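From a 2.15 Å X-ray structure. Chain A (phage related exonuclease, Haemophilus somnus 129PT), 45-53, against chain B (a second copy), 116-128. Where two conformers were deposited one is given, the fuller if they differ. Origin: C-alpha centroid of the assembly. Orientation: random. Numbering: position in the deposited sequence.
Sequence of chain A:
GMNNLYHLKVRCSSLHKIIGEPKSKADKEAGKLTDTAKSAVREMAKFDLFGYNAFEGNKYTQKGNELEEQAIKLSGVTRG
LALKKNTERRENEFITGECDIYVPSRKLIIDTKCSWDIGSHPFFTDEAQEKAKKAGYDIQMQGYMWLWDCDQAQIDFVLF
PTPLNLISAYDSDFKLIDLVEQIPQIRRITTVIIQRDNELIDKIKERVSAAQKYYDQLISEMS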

# COMPACT_ATOMS: atom_id res chain seq x y z
N ALA A 45 5.22 2.13 23.40
CA ALA A 45 4.48 2.03 24.67
C ALA A 45 3.84 0.64 24.83
O ALA A 45 3.94 0.05 25.89
CB ALA A 45 3.43 3.13 24.78
N LYS A 46 3.20 0.12 23.78
CA LYS A 46 2.53 -1.18 23.88
C LYS A 46 3.53 -2.35 24.03
O LYS A 46 3.22 -3.37 24.63
CB LYS A 46 1.62 -1.43 22.68
CG LYS A 46 0.40 -0.53 22.59
CD LYS A 46 -0.52 -0.94 21.41
CE LYS A 46 -1.44 0.20 21.02
NZ LYS A 46 -2.27 -0.14 19.83
N PHE A 47 4.71 -2.21 23.45
CA PHE A 47 5.73 -3.20 23.72
C PHE A 47 6.15 -3.20 25.19
O PHE A 47 6.18 -4.26 25.83
CB PHE A 47 6.98 -3.03 22.85
CG PHE A 47 8.03 -4.03 23.16
CD1 PHE A 47 7.88 -5.36 22.77
CD2 PHE A 47 9.15 -3.69 23.92
CE1 PHE A 47 8.85 -6.33 23.09
CE2 PHE A 47 10.15 -4.66 24.26
CZ PHE A 47 10.01 -5.96 23.84
N ASP A 48 6.45 -2.02 25.74
CA ASP A 48 6.94 -1.95 27.13
C ASP A 48 5.83 -2.29 28.13
O ASP A 48 6.11 -2.83 29.19
CB ASP A 48 7.50 -0.55 27.49
CG ASP A 48 8.72 -0.17 26.67
OD1 ASP A 48 9.35 -1.04 26.07
OD2 ASP A 48 9.03 1.04 26.64
N LEU A 49 4.58 -1.92 27.83
CA LEU A 49 3.46 -2.23 28.73
C LEU A 49 3.04 -3.68 28.60
O LEU A 49 2.70 -4.30 29.59
CB LEU A 49 2.24 -1.37 28.41
CG LEU A 49 2.31 0.12 28.75
CD1 LEU A 49 1.32 0.92 27.88
CD2 LEU A 49 2.07 0.27 30.23
N PHE A 50 2.98 -4.21 27.38
CA PHE A 50 2.28 -5.47 27.17
C PHE A 50 3.14 -6.57 26.57
O PHE A 50 2.68 -7.70 26.46
CB PHE A 50 1.06 -5.24 26.29
CG PHE A 50 0.16 -4.12 26.75
CD1 PHE A 50 -0.40 -4.14 28.01
CD2 PHE A 50 -0.18 -3.10 25.90
CE1 PHE A 50 -1.24 -3.15 28.42
CE2 PHE A 50 -1.06 -2.10 26.31
CZ PHE A 50 -1.57 -2.11 27.56
N GLY A 51 4.37 -6.24 26.20
CA GLY A 51 5.27 -7.22 25.60
C GLY A 51 4.91 -7.53 24.15
O GLY A 51 5.38 -8.51 23.59
N TYR A 52 4.09 -6.70 23.52
CA TYR A 52 3.69 -6.96 22.15
C TYR A 52 4.67 -6.29 21.19
O TYR A 52 4.79 -5.05 21.14
CB TYR A 52 2.28 -6.48 21.89
CG TYR A 52 1.82 -6.66 20.48
CD1 TYR A 52 2.08 -5.70 19.51
CD2 TYR A 52 1.14 -7.81 20.09
CE1 TYR A 52 1.66 -5.89 18.18
CE2 TYR A 52 0.71 -7.98 18.80
CZ TYR A 52 0.98 -7.01 17.85
OH TYR A 52 0.54 -7.17 16.55
N ASN A 53 5.35 -7.11 20.43
CA ASN A 53 6.36 -6.65 19.48
C ASN A 53 5.72 -6.54 18.11
O ASN A 53 5.34 -7.54 17.52
CB ASN A 53 7.54 -7.65 19.43
CG ASN A 53 8.82 -7.03 18.83
OD1 ASN A 53 8.81 -5.96 18.18
ND2 ASN A 53 9.93 -7.69 19.07
N TRP B 116 -8.44 -7.23 16.74
CA TRP B 116 -7.69 -8.44 16.47
C TRP B 116 -6.57 -8.72 17.50
O TRP B 116 -6.49 -9.83 18.08
CB TRP B 116 -7.09 -8.40 15.06
CG TRP B 116 -6.30 -9.60 14.72
CD1 TRP B 116 -4.94 -9.67 14.59
CD2 TRP B 116 -6.80 -10.93 14.51
NE1 TRP B 116 -4.57 -10.96 14.30
CE2 TRP B 116 -5.68 -11.76 14.24
CE3 TRP B 116 -8.08 -11.50 14.50
CZ2 TRP B 116 -5.80 -13.14 13.96
CZ3 TRP B 116 -8.22 -12.89 14.22
CH2 TRP B 116 -7.08 -13.69 13.97
N ASP B 117 -5.72 -7.73 17.72
CA ASP B 117 -4.57 -7.91 18.59
C ASP B 117 -4.18 -6.62 19.30
O ASP B 117 -4.79 -5.57 19.07
CB ASP B 117 -3.39 -8.62 17.83
CG ASP B 117 -2.68 -7.75 16.84
OD1 ASP B 117 -2.96 -6.52 16.74
OD2 ASP B 117 -1.76 -8.32 16.18
N ILE B 118 -3.21 -6.73 20.19
CA ILE B 118 -2.74 -5.60 21.00
C ILE B 118 -2.32 -4.45 20.09
O ILE B 118 -2.61 -3.30 20.35
CB ILE B 118 -1.58 -6.03 21.96
CG1 ILE B 118 -2.12 -6.99 23.04
CG2 ILE B 118 -0.85 -4.80 22.57
CD1 ILE B 118 -1.05 -7.87 23.73
N GLY B 119 -1.65 -4.78 19.00
CA GLY B 119 -1.22 -3.77 18.05
C GLY B 119 -2.32 -2.94 17.42
O GLY B 119 -2.16 -1.72 17.27
N SER B 120 -3.43 -3.59 17.07
CA SER B 120 -4.50 -2.94 16.34
C SER B 120 -5.53 -2.34 17.33
O SER B 120 -6.29 -1.44 16.99
CB SER B 120 -5.21 -3.95 15.37
OG SER B 120 -5.95 -4.98 16.09
N HIS B 121 -5.54 -2.85 18.55
CA HIS B 121 -6.48 -2.38 19.56
C HIS B 121 -6.10 -0.97 20.07
O HIS B 121 -4.96 -0.77 20.48
CB HIS B 121 -6.52 -3.33 20.75
CG HIS B 121 -7.45 -2.90 21.83
ND1 HIS B 121 -8.81 -2.98 21.69
CD2 HIS B 121 -7.22 -2.33 23.04
CE1 HIS B 121 -9.39 -2.51 22.78
NE2 HIS B 121 -8.45 -2.09 23.61
N PRO B 122 -7.04 -0.03 20.08
CA PRO B 122 -6.76 1.32 20.56
C PRO B 122 -6.92 1.48 22.09
O PRO B 122 -7.99 1.85 22.60
CB PRO B 122 -7.76 2.18 19.82
CG PRO B 122 -8.93 1.27 19.55
CD PRO B 122 -8.39 -0.13 19.48
N PHE B 123 -5.85 1.14 22.80
CA PHE B 123 -5.78 1.32 24.20
C PHE B 123 -5.89 2.79 24.58
O PHE B 123 -6.46 3.10 25.62
CB PHE B 123 -4.45 0.80 24.77
CG PHE B 123 -4.36 -0.71 24.81
CD1 PHE B 123 -4.81 -1.41 25.92
CD2 PHE B 123 -3.79 -1.42 23.76
CE1 PHE B 123 -4.72 -2.80 25.98
CE2 PHE B 123 -3.71 -2.79 23.82
CZ PHE B 123 -4.18 -3.48 24.95
N PHE B 124 -5.29 3.68 23.77
CA PHE B 124 -5.07 5.07 24.20
C PHE B 124 -6.20 5.92 23.69
O PHE B 124 -6.69 5.67 22.63
CB PHE B 124 -3.70 5.51 23.73
CG PHE B 124 -2.61 4.59 24.22
CD1 PHE B 124 -2.36 4.47 25.57
CD2 PHE B 124 -1.88 3.81 23.34
CE1 PHE B 124 -1.39 3.59 26.04
CE2 PHE B 124 -0.91 2.95 23.79
CZ PHE B 124 -0.67 2.82 25.15
N THR B 125 -6.61 6.94 24.45
CA THR B 125 -7.81 7.68 24.05
C THR B 125 -7.66 8.39 22.70
O THR B 125 -8.61 8.34 21.89
CB THR B 125 -8.30 8.65 25.11
OG1 THR B 125 -7.23 9.51 25.51
CG2 THR B 125 -8.83 7.87 26.31
N ASP B 126 -6.51 9.03 22.44
CA ASP B 126 -6.28 9.68 21.13
C ASP B 126 -6.30 8.63 20.01
O ASP B 126 -6.94 8.84 18.98
CB ASP B 126 -5.02 10.59 21.08
CG ASP B 126 -3.69 9.85 21.34
OD1 ASP B 126 -3.69 8.74 21.89
OD2 ASP B 126 -2.62 10.43 21.01
N GLU B 127 -5.71 7.49 20.27
CA GLU B 127 -5.67 6.38 19.35
C GLU B 127 -7.06 5.87 18.98
O GLU B 127 -7.32 5.59 17.81
CB GLU B 127 -4.83 5.24 19.94
CG GLU B 127 -4.50 4.11 18.95
CD GLU B 127 -3.79 2.93 19.63
OE1 GLU B 127 -3.70 2.87 20.92
OE2 GLU B 127 -3.37 2.05 18.85
N ALA B 128 -7.92 5.74 19.98
CA ALA B 128 -9.30 5.29 19.78
C ALA B 128 -10.10 6.29 18.97
O ALA B 128 -10.81 5.90 18.05
CB ALA B 128 -9.97 5.03 21.12

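A lysine buried at a protein interface must have its charge paid for, and this contact between two copies of a phage related exonuclease illustrates how. Chain A contributes the end of a helix, which Gly51(A) leaves with positive phi; chain B contributes an irregular segment leading into a helix at Thr125(B). Along chain B, Asp117(B) comes first, its OD2 accepting a short hydrogen bond from Tyr52(A) OH (2.6 Å), while its OD1 accepts one from the backbone N of Ser120(B) (3.0 Å). Ile118(B) follows, its CG2 lying 3.6 Å from Tyr52(A) CB and 3.8 Å from Phe50(A) CD2, an apolar contact beside the polar groups. At Gly119(B) the ring of Tyr52(A) lies so close, Tyr52(A) CE1 3.6 Å from Gly119(B) CA, that a CB here would clash with it.

The turn then presents carbonyls to the extended side chain of Lys46(A): NZ donates to Ile118(B) O (3.2 Å), Gly119(B) O (3.0 Å) and His121(B) O (2.8 Å). Phe123(B) stacks face-to-face on Phe50(A), centroids 4.3 Å apart, with Lys46(A) CE at its edge. Phe124(B), the N-cap residue, packs its CZ against Leu49(A) CD1 (3.9 Å) and Ala45(A) CB (4.1 Å). Finally Glu127(B) supplies the countercharge, its OE2 forming a salt bridge with Lys46(A) NZ at 2.6 Å.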